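Long-range contacts in hemolysin activator protein CdiB (Acinetobacter baumannii ACICU, PDB 6WIL), which probably secretes and activates a large toxin partner across the outer membrane, as the two-partner-secretion transporter of a contact-dependent growth inhibition system: residues F530-F535 with F554-S559; T233-I238 with S257-D262; Q494-V499 with G522-Q527. One frame throughout, in Å; residues are numbered along the deposited sequence.

Contact 1: F530-F535 with F554-S559; sequences FYLDAF and FSINLS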
loop_
_atom_site.group_PDB
_atom_site.type_symbol
_atom_site.label_atom_id
_atom_site.label_comp_id
_atom_site.label_asym_id
_atom_site.label_seq_id
_atom_site.Cartn_x
_atom_site.Cartn_y
_atom_site.Cartn_z
ATOM N N PHE A 530 -9.287 0.889 -23.720
ATOM C CA PHE A 530 -9.133 -0.546 -23.983
ATOM C C PHE A 530 -7.699 -0.967 -23.700
ATOM O O PHE A 530 -6.754 -0.358 -24.213
ATOM C CB PHE A 530 -9.517 -0.909 -25.425
ATOM C CG PHE A 530 -10.946 -1.420 -25.593
ATOM C CD1 PHE A 530 -11.393 -2.577 -24.965
ATOM C CD2 PHE A 530 -11.828 -0.749 -26.433
ATOM C CE1 PHE A 530 -12.703 -3.054 -25.163
ATOM C CE2 PHE A 530 -13.137 -1.210 -26.624
ATOM C CZ PHE A 530 -13.578 -2.360 -25.995
ATOM N N TYR A 531 -7.549 -1.999 -22.875
ATOM C CA TYR A 531 -6.242 -2.436 -22.403
ATOM C C TYR A 531 -5.999 -3.888 -22.779
ATOM O O TYR A 531 -6.812 -4.759 -22.463
ATOM C CB TYR A 531 -6.111 -2.256 -20.892
ATOM C CG TYR A 531 -4.783 -2.698 -20.367
ATOM C CD1 TYR A 531 -3.618 -2.050 -20.746
ATOM C CD2 TYR A 531 -4.689 -3.774 -19.496
ATOM C CE1 TYR A 531 -2.388 -2.459 -20.267
ATOM C CE2 TYR A 531 -3.467 -4.187 -19.011
ATOM C CZ TYR A 531 -2.319 -3.527 -19.400
ATOM O OH TYR A 531 -1.096 -3.939 -18.917
ATOM N N LEU A 532 -4.878 -4.136 -23.451
ATOM C CA LEU A 532 -4.482 -5.463 -23.885
ATOM C C LEU A 532 -3.189 -5.847 -23.182
ATOM O O LEU A 532 -2.296 -5.013 -23.005
ATOM C CB LEU A 532 -4.301 -5.502 -25.407
ATOM C CG LEU A 532 -4.301 -6.862 -26.111
ATOM C CD1 LEU A 532 -4.774 -6.705 -27.548
ATOM C CD2 LEU A 532 -2.929 -7.514 -26.078
ATOM N N ASP A 533 -3.101 -7.109 -22.773
ATOM C CA ASP A 533 -1.884 -7.656 -22.177
ATOM C C ASP A 533 -1.724 -9.075 -22.703
ATOM O O ASP A 533 -2.504 -9.963 -22.346
ATOM C CB ASP A 533 -1.945 -7.635 -20.650
ATOM C CG ASP A 533 -0.586 -7.868 -20.003
ATOM O OD1 ASP A 533 0.278 -8.526 -20.619
ATOM O OD2 ASP A 533 -0.383 -7.389 -18.867
ATOM N N ALA A 534 -0.724 -9.280 -23.553
ATOM C CA ALA A 534 -0.453 -10.579 -24.147
ATOM C C ALA A 534 0.988 -10.971 -23.865
ATOM O O ALA A 534 1.896 -10.144 -23.977
ATOM C CB ALA A 534 -0.706 -10.566 -25.658
ATOM N N PHE A 535 1.193 -12.234 -23.499
ATOM C CA PHE A 535 2.536 -12.727 -23.242
ATOM C C PHE A 535 2.641 -14.176 -23.685
ATOM O O PHE A 535 1.664 -14.930 -23.644
ATOM C CB PHE A 535 2.917 -12.608 -21.758
ATOM C CG PHE A 535 2.179 -13.564 -20.857
ATOM C CD1 PHE A 535 0.972 -13.204 -20.284
ATOM C CD2 PHE A 535 2.703 -14.818 -20.572
ATOM C CE1 PHE A 535 0.296 -14.075 -19.451
ATOM C CE2 PHE A 535 2.028 -15.695 -19.745
ATOM C CZ PHE A 535 0.824 -15.323 -19.183
ATOM N N PHE A 554 -3.551 -14.025 -22.799
ATOM C CA PHE A 554 -4.152 -12.866 -23.447
ATOM C C PHE A 554 -5.158 -12.252 -22.487
ATOM O O PHE A 554 -6.087 -12.933 -22.045
ATOM C CB PHE A 554 -4.833 -13.256 -24.765
ATOM C CG PHE A 554 -3.900 -13.872 -25.777
ATOM C CD1 PHE A 554 -3.666 -15.240 -25.785
ATOM C CD2 PHE A 554 -3.265 -13.083 -26.724
ATOM C CE1 PHE A 554 -2.811 -15.809 -26.714
ATOM C CE2 PHE A 554 -2.407 -13.645 -27.657
ATOM C CZ PHE A 554 -2.180 -15.010 -27.650
ATOM N N SER A 555 -4.971 -10.976 -22.161
ATOM C CA SER A 555 -5.864 -10.255 -21.264
ATOM C C SER A 555 -6.414 -9.028 -21.974
ATOM O O SER A 555 -5.664 -8.282 -22.611
ATOM C CB SER A 555 -5.146 -9.844 -19.977
ATOM O OG SER A 555 -4.728 -10.983 -19.246
ATOM N N ILE A 556 -7.724 -8.825 -21.865
ATOM C CA ILE A 556 -8.406 -7.672 -22.438
ATOM C C ILE A 556 -9.293 -7.066 -21.360
ATOM O O ILE A 556 -10.085 -7.779 -20.737
ATOM C CB ILE A 556 -9.248 -8.061 -23.668
ATOM C CG1 ILE A 556 -8.354 -8.338 -24.878
ATOM C CG2 ILE A 556 -10.249 -6.968 -23.992
ATOM C CD1 ILE A 556 -7.845 -7.084 -25.545
ATOM N N ASN A 557 -9.166 -5.759 -21.140
ATOM C CA ASN A 557 -10.006 -5.051 -20.184
ATOM C C ASN A 557 -10.604 -3.808 -20.836
ATOM O O ASN A 557 -10.016 -3.216 -21.740
ATOM C CB ASN A 557 -9.210 -4.677 -18.926
ATOM C CG ASN A 557 -10.074 -4.040 -17.861
ATOM O OD1 ASN A 557 -10.253 -2.823 -17.842
ATOM N ND2 ASN A 557 -10.620 -4.858 -16.969
ATOM N N LEU A 558 -11.800 -3.431 -20.384
ATOM C CA LEU A 558 -12.483 -2.210 -20.820
ATOM C C LEU A 558 -13.012 -1.483 -19.597
ATOM O O LEU A 558 -13.835 -2.034 -18.863
ATOM C CB LEU A 558 -13.634 -2.522 -21.799
ATOM C CG LEU A 558 -14.728 -1.495 -22.168
ATOM C CD1 LEU A 558 -14.229 -0.245 -22.952
ATOM C CD2 LEU A 558 -15.975 -2.242 -22.820
ATOM N N SER A 559 -12.537 -0.260 -19.377
ATOM C CA SER A 559 -13.032 0.583 -18.299
ATOM C C SER A 559 -13.858 1.722 -18.879
ATOM O O SER A 559 -13.531 2.252 -19.943
ATOM C CB SER A 559 -11.880 1.139 -17.452
ATOM O OG SER A 559 -10.959 1.855 -18.258
#
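Phe530 lays one face of its ring on the side chain of Leu558, whose CD1 stands almost directly above the centre, 3.8 Å from the centroid of the Phe530 ring and 13° off its normal. This CH-pi contact is joined by Leu558 CB, which comes within 3.5 Å of Phe530 CE1. Further along the same face of the sheet, Ile556 CD1 meets the branch of the opposing leucine, 3.6 Å from Leu532 CG, and Phe554 brings CD2 to 3.7 Å from Ala534 CB. These three apolar pairs share one face of the sheet, consistent with the outer, lipid-facing side of a transmembrane barrel. The other face is polar, with Asp533 beside Ser555 and Tyr531 beside Asn557. Both of these are antiparallel hydrogen-bonded pairs; the shortest of their four bonds runs from Ser555 N to Asp533 O (2.7 Å). The polar ends look beyond the pair: Ser555 OG bonds to Asp224 OD2, Asn557 ND2 to Ser222 OG, and Asp533 OD1 to Tyr496 OH. Strands 530-541 and 550-559 form the last hairpin of the 16-stranded barrel. Strand 515-526 flanks it on one side, while strand 217-228 on the other pairs with 550-559 through Phe554 and Ile556, so that the last strand meets the first and the cylinder closes.

Contact 2: T233-I238 with S257-D262; sequences TYMGNI and SHSLDD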
loop_
_atom_site.group_PDB
_atom_site.type_symbol
_atom_site.label_atom_id
_atom_site.label_comp_id
_atom_site.label_asym_id
_atom_site.label_seq_id
_atom_site.Cartn_x
_atom_site.Cartn_y
_atom_site.Cartn_z
ATOM N N THR A 233 -7.306 -21.836 -19.540
ATOM C CA THR A 233 -8.352 -21.303 -18.680
ATOM C C THR A 233 -8.888 -20.008 -19.275
ATOM O O THR A 233 -8.126 -19.201 -19.816
ATOM C CB THR A 233 -7.826 -21.042 -17.262
ATOM O OG1 THR A 233 -7.051 -22.164 -16.820
ATOM C CG2 THR A 233 -8.980 -20.819 -16.294
ATOM N N TYR A 234 -10.200 -19.808 -19.165
ATOM C CA TYR A 234 -10.877 -18.649 -19.739
ATOM C C TYR A 234 -11.654 -17.940 -18.638
ATOM O O TYR A 234 -12.555 -18.529 -18.030
ATOM C CB TYR A 234 -11.799 -19.069 -20.887
ATOM C CG TYR A 234 -11.100 -19.902 -21.943
ATOM C CD1 TYR A 234 -10.890 -21.265 -21.754
ATOM C CD2 TYR A 234 -10.639 -19.329 -23.124
ATOM C CE1 TYR A 234 -10.246 -22.033 -22.705
ATOM C CE2 TYR A 234 -9.997 -20.095 -24.086
ATOM C CZ TYR A 234 -9.802 -21.445 -23.869
ATOM O OH TYR A 234 -9.165 -22.214 -24.812
HETATM N N MSE A 235 -11.304 -16.682 -18.388
HETATM C CA MSE A 235 -11.884 -15.920 -17.287
HETATM C C MSE A 235 -12.680 -14.712 -17.755
HETATM O O MSE A 235 -12.348 -14.088 -18.757
HETATM C CB MSE A 235 -10.785 -15.450 -16.334
HETATM C CG MSE A 235 -10.606 -16.307 -15.096
HETATM SE SE MSE A 235 -9.091 -15.693 -14.026
HETATM C CE MSE A 235 -9.498 -13.787 -14.023
ATOM N N GLY A 236 -13.730 -14.389 -17.009
ATOM C CA GLY A 236 -14.489 -13.178 -17.238
ATOM C C GLY A 236 -14.733 -12.437 -15.942
ATOM O O GLY A 236 -15.189 -13.028 -14.959
ATOM N N ASN A 237 -14.429 -11.143 -15.921
ATOM C CA ASN A 237 -14.556 -10.339 -14.716
ATOM C C ASN A 237 -15.428 -9.124 -14.990
ATOM O O ASN A 237 -15.281 -8.461 -16.019
ATOM C CB ASN A 237 -13.182 -9.881 -14.203
ATOM C CG ASN A 237 -12.719 -10.668 -12.993
ATOM O OD1 ASN A 237 -12.993 -10.292 -11.853
ATOM N ND2 ASN A 237 -12.011 -11.765 -13.235
ATOM N N ILE A 238 -16.332 -8.842 -14.059
ATOM C CA ILE A 238 -17.113 -7.611 -14.052
ATOM C C ILE A 238 -16.766 -6.883 -12.763
ATOM O O ILE A 238 -17.101 -7.354 -11.668
ATOM C CB ILE A 238 -18.621 -7.875 -14.148
ATOM C CG1 ILE A 238 -18.948 -8.672 -15.411
ATOM C CG2 ILE A 238 -19.391 -6.559 -14.125
ATOM C CD1 ILE A 238 -20.357 -9.235 -15.436
ATOM N N SER A 257 -16.612 -12.850 -10.859
ATOM C CA SER A 257 -15.696 -13.570 -11.730
ATOM C C SER A 257 -16.304 -14.904 -12.141
ATOM O O SER A 257 -16.956 -15.574 -11.337
ATOM C CB SER A 257 -14.350 -13.797 -11.031
ATOM O OG SER A 257 -13.296 -13.922 -11.972
ATOM N N HIS A 258 -16.096 -15.275 -13.404
ATOM C CA HIS A 258 -16.462 -16.587 -13.926
ATOM C C HIS A 258 -15.240 -17.183 -14.605
ATOM O O HIS A 258 -14.566 -16.498 -15.381
ATOM C CB HIS A 258 -17.622 -16.507 -14.925
ATOM C CG HIS A 258 -18.898 -15.989 -14.338
ATOM N ND1 HIS A 258 -19.636 -16.699 -13.416
ATOM C CD2 HIS A 258 -19.578 -14.839 -14.558
ATOM C CE1 HIS A 258 -20.711 -16.005 -13.086
ATOM N NE2 HIS A 258 -20.699 -14.872 -13.765
ATOM N N SER A 259 -14.958 -18.450 -14.318
ATOM C CA SER A 259 -13.763 -19.095 -14.838
ATOM C C SER A 259 -14.108 -20.483 -15.354
ATOM O O SER A 259 -14.952 -21.177 -14.781
ATOM C CB SER A 259 -12.668 -19.188 -13.764
ATOM O OG SER A 259 -11.525 -19.868 -14.253
ATOM N N LEU A 260 -13.446 -20.876 -16.441
ATOM C CA LEU A 260 -13.584 -22.206 -17.032
ATOM C C LEU A 260 -12.174 -22.778 -17.160
ATOM O O LEU A 260 -11.453 -22.458 -18.109
ATOM C CB LEU A 260 -14.295 -22.139 -18.383
ATOM C CG LEU A 260 -14.795 -23.434 -19.033
ATOM C CD1 LEU A 260 -13.687 -24.152 -19.794
ATOM C CD2 LEU A 260 -15.413 -24.355 -17.989
ATOM N N ASP A 261 -11.781 -23.616 -16.202
ATOM C CA ASP A 261 -10.431 -24.166 -16.136
ATOM C C ASP A 261 -10.436 -25.558 -16.761
ATOM O O ASP A 261 -10.991 -26.501 -16.189
ATOM C CB ASP A 261 -9.939 -24.209 -14.690
ATOM C CG ASP A 261 -8.447 -24.483 -14.581
ATOM O OD1 ASP A 261 -7.811 -24.766 -15.616
ATOM O OD2 ASP A 261 -7.910 -24.404 -13.456
ATOM N N ASP A 262 -9.815 -25.684 -17.938
ATOM C CA ASP A 262 -9.684 -26.982 -18.590
ATOM C C ASP A 262 -8.584 -27.837 -17.977
ATOM O O ASP A 262 -8.582 -29.056 -18.178
ATOM C CB ASP A 262 -9.415 -26.805 -20.088
ATOM C CG ASP A 262 -10.646 -26.368 -20.858
ATOM O OD1 ASP A 262 -11.770 -26.616 -20.373
ATOM O OD2 ASP A 262 -10.490 -25.788 -21.953
#
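Thr233 turns OG1 anti to its carbonyl carbon (chi1 -45°), while Asp261 across the sheet sets CG anti to its backbone N (chi1 -167°), and the hydroxyl and carboxylate thereby meet. Thr233 OG1 donates a hydrogen bond to Asp261 OD1 at 3.0 Å, arriving from above the carboxylate plane, 74° out of it. The same Asp261 OD1 also accepts the backbone N-H of Phe263, just past the end of the strand, so one oxygen ties the side chain both across the hairpin and into the following turn. The other branch of the threonine reaches diagonally across to Ser259, with Thr233 CG2 3.4 Å from Ser259 OG. Met235 (a selenomethionine) continues this face, its CG 3.8 Å from Ser259 CB. At the far end Asn237 ND2 and Ser257 OG lie 2.8 Å apart, while Asn237 OD1 accepts a hydrogen bond from Asn255 ND2. Arg17 of helix 8-27 packs against Met235, Asn237 and Ser257, consistent with this face looking into the barrel, as for the plug helix of related transporters.

The reverse face is built differently. The Tyr234 ring is met at its edge, in plane, by Asp262 OD2, 3.8 Å from Tyr234 CE1. Between the faces, the pairs Tyr234-Leu260 and Gly236-His258 supply four backbone hydrogen bonds, with Gly236 N to His258 O the shortest at 2.8 Å. On the Thr233-Asp261 face the small polar groups of Ser257, Ser259 and Asn237 lie together, consistent with a polar interior, and the buried Asp261 carboxylate is probably steadied by its two donors, the Thr233 hydroxyl and the Phe263 backbone N-H.

Contact 3: Q494-V499 with G522-Q527; sequences QFYMAV and GLRTYQ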
loop_
_atom_site.group_PDB
_atom_site.type_symbol
_atom_site.label_atom_id
_atom_site.label_comp_id
_atom_site.label_asym_id
_atom_site.label_seq_id
_atom_site.Cartn_x
_atom_site.Cartn_y
_atom_site.Cartn_z
ATOM N N GLN A 494 4.046 -0.673 -24.616
ATOM C CA GLN A 494 5.324 -1.037 -24.026
ATOM C C GLN A 494 5.532 -2.542 -24.130
ATOM O O GLN A 494 4.587 -3.321 -23.970
ATOM C CB GLN A 494 5.419 -0.577 -22.562
ATOM C CG GLN A 494 4.255 -0.982 -21.673
ATOM C CD GLN A 494 4.512 -0.680 -20.204
ATOM O OE1 GLN A 494 4.277 -1.522 -19.335
ATOM N NE2 GLN A 494 5.000 0.524 -19.923
ATOM N N PHE A 495 6.770 -2.935 -24.424
ATOM C CA PHE A 495 7.195 -4.327 -24.373
ATOM C C PHE A 495 7.767 -4.631 -22.997
ATOM O O PHE A 495 8.286 -3.744 -22.315
ATOM C CB PHE A 495 8.254 -4.625 -25.437
ATOM C CG PHE A 495 7.888 -4.158 -26.815
ATOM C CD1 PHE A 495 6.897 -4.802 -27.537
ATOM C CD2 PHE A 495 8.547 -3.087 -27.397
ATOM C CE1 PHE A 495 6.561 -4.378 -28.808
ATOM C CE2 PHE A 495 8.217 -2.660 -28.669
ATOM C CZ PHE A 495 7.221 -3.307 -29.376
ATOM N N TYR A 496 7.679 -5.895 -22.589
ATOM C CA TYR A 496 8.244 -6.283 -21.306
ATOM C C TYR A 496 8.759 -7.711 -21.374
ATOM O O TYR A 496 8.209 -8.556 -22.088
ATOM C CB TYR A 496 7.231 -6.138 -20.160
ATOM C CG TYR A 496 6.085 -7.131 -20.172
ATOM C CD1 TYR A 496 6.183 -8.351 -19.510
ATOM C CD2 TYR A 496 4.893 -6.835 -20.821
ATOM C CE1 TYR A 496 5.133 -9.254 -19.513
ATOM C CE2 TYR A 496 3.839 -7.732 -20.827
ATOM C CZ TYR A 496 3.963 -8.937 -20.173
ATOM O OH TYR A 496 2.910 -9.821 -20.183
HETATM N N MSE A 497 9.831 -7.964 -20.630
HETATM C CA MSE A 497 10.346 -9.313 -20.434
HETATM C C MSE A 497 10.444 -9.562 -18.934
HETATM O O MSE A 497 10.812 -8.664 -18.176
HETATM C CB MSE A 497 11.707 -9.496 -21.106
HETATM C CG MSE A 497 12.027 -10.935 -21.484
HETATM SE SE MSE A 497 13.894 -11.421 -21.178
HETATM C CE MSE A 497 14.767 -9.912 -22.049
ATOM N N ALA A 498 10.107 -10.771 -18.496
ATOM C CA ALA A 498 10.044 -11.070 -17.075
ATOM C C ALA A 498 10.762 -12.376 -16.771
ATOM O O ALA A 498 10.765 -13.309 -17.579
ATOM C CB ALA A 498 8.592 -11.147 -16.586
ATOM N N VAL A 499 11.379 -12.425 -15.591
ATOM C CA VAL A 499 12.034 -13.620 -15.070
ATOM C C VAL A 499 11.603 -13.792 -13.619
ATOM O O VAL A 499 11.867 -12.916 -12.785
ATOM C CB VAL A 499 13.566 -13.538 -15.168
ATOM C CG1 VAL A 499 14.197 -14.786 -14.567
ATOM C CG2 VAL A 499 14.005 -13.356 -16.616
ATOM N N GLY A 522 6.305 -10.288 -23.484
ATOM C CA GLY A 522 4.997 -9.855 -23.914
ATOM C C GLY A 522 4.923 -8.363 -24.155
ATOM O O GLY A 522 5.934 -7.659 -24.136
ATOM N N LEU A 523 3.695 -7.891 -24.382
ATOM C CA LEU A 523 3.444 -6.486 -24.670
ATOM C C LEU A 523 2.115 -6.069 -24.055
ATOM O O LEU A 523 1.243 -6.900 -23.788
ATOM C CB LEU A 523 3.432 -6.208 -26.179
ATOM C CG LEU A 523 2.182 -6.635 -26.955
ATOM C CD1 LEU A 523 2.156 -5.957 -28.313
ATOM C CD2 LEU A 523 2.101 -8.150 -27.116
ATOM N N ARG A 524 1.973 -4.762 -23.838
ATOM C CA ARG A 524 0.767 -4.166 -23.280
ATOM C C ARG A 524 0.475 -2.863 -24.007
ATOM O O ARG A 524 1.393 -2.124 -24.370
ATOM C CB ARG A 524 0.907 -3.881 -21.779
ATOM C CG ARG A 524 1.376 -5.055 -20.938
ATOM C CD ARG A 524 2.057 -4.552 -19.678
ATOM N NE ARG A 524 2.435 -5.635 -18.778
ATOM C CZ ARG A 524 3.414 -5.549 -17.885
ATOM N NH1 ARG A 524 4.126 -4.434 -17.782
ATOM N NH2 ARG A 524 3.690 -6.583 -17.102
ATOM N N THR A 525 -0.812 -2.572 -24.206
ATOM C CA THR A 525 -1.199 -1.357 -24.913
ATOM C C THR A 525 -2.556 -0.869 -24.420
ATOM O O THR A 525 -3.393 -1.657 -23.971
ATOM C CB THR A 525 -1.233 -1.579 -26.433
ATOM O OG1 THR A 525 -1.559 -0.350 -27.093
ATOM C CG2 THR A 525 -2.256 -2.643 -26.804
ATOM N N TYR A 526 -2.758 0.446 -24.510
ATOM C CA TYR A 526 -3.987 1.103 -24.080
ATOM C C TYR A 526 -4.515 1.944 -25.235
ATOM O O TYR A 526 -3.849 2.888 -25.674
ATOM C CB TYR A 526 -3.739 1.972 -22.844
ATOM C CG TYR A 526 -4.990 2.535 -22.197
ATOM C CD1 TYR A 526 -5.543 3.733 -22.633
ATOM C CD2 TYR A 526 -5.610 1.876 -21.140
ATOM C CE1 TYR A 526 -6.684 4.253 -22.044
ATOM C CE2 TYR A 526 -6.751 2.389 -20.542
ATOM C CZ TYR A 526 -7.282 3.577 -20.999
ATOM O OH TYR A 526 -8.414 4.095 -20.410
ATOM N N GLN A 527 -5.703 1.605 -25.729
ATOM C CA GLN A 527 -6.309 2.307 -26.862
ATOM C C GLN A 527 -7.670 2.848 -26.430
ATOM O O GLN A 527 -8.695 2.188 -26.632
ATOM C CB GLN A 527 -6.447 1.393 -28.086
ATOM C CG GLN A 527 -5.206 0.561 -28.421
ATOM C CD GLN A 527 -4.152 1.316 -29.223
ATOM O OE1 GLN A 527 -4.303 2.501 -29.530
ATOM N NE2 GLN A 527 -3.071 0.625 -29.555
#
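The guanidinium of Arg524 lies flat on the ring of Tyr496, and this stack is the tight part of the contact. The guanidinium and ring planes are only 19° apart, and Arg524 CZ sits 3.7 Å from the centroid of the Tyr496 ring, a cation-pi geometry. Arg524 NH2 stands over the ring centre, whereas Arg524 NE lies toward the rim, 3.3 Å from Tyr496 CE2. Tyr496 CG falls between the backbone N and the carbonyl carbon (chi1 70°), which carries CG toward the opposite strand; the ring's other face rests on the backbone of Gly522, whose CA is 4.2 Å from the ring centroid. The tyrosine ring is therefore sandwiched between a charged plane and a bare backbone. Gln494 OE1 lies in the guanidinium plane, at its edge, where it takes a weak hydrogen bond from Arg524 NH1 (3.3 Å).

The other face is looser. Phe495 and Leu523 touch through Phe495 CD1 and Leu523 CB at 4.0 Å, with the phenylalanine on the surface. The segments are staggered, so the pairing within them covers three residues, Gln494 to Tyr496 with Arg524 to Gly522; beyond it Ala498 bonds to Val520 of the same strand 515-526.

Beyond the pair, Arg524 NH2 makes a salt bridge with Glu483 of strand 476-487, which, with the Gln494 bond, probably helps hold the guanidinium flat on the ring, while its NE has a long, weak ion pair with Asp533 OD2. The hairpin of strands 493-505 and 515-526 thus lies in the barrel wall between strand 476-487 on one side and strand 530-541 on the other.

Overall arrangement
All three contacts lie in antiparallel hairpins of one closed barrel. Contacts 3 and 1 adjoin, with centres 10 Å apart, and the backbones of strands 515-526 and 530-541 join them: Leu532 N lies 2.9 Å from Thr525 O, and Ala534 O lies 2.9 Å from Leu523 N, both probable hydrogen bonds. Contact 2 lies across the seam, its centre 14 Å from that of contact 1, and the two do not touch; strand 217-228 stands between them, bonding to both. Contacts 2 and 3 are farthest apart, at 22 Å between centres. A bound PEG, probably from the crystallisation liquor, lies about 4 Å from the side chain of Phe530.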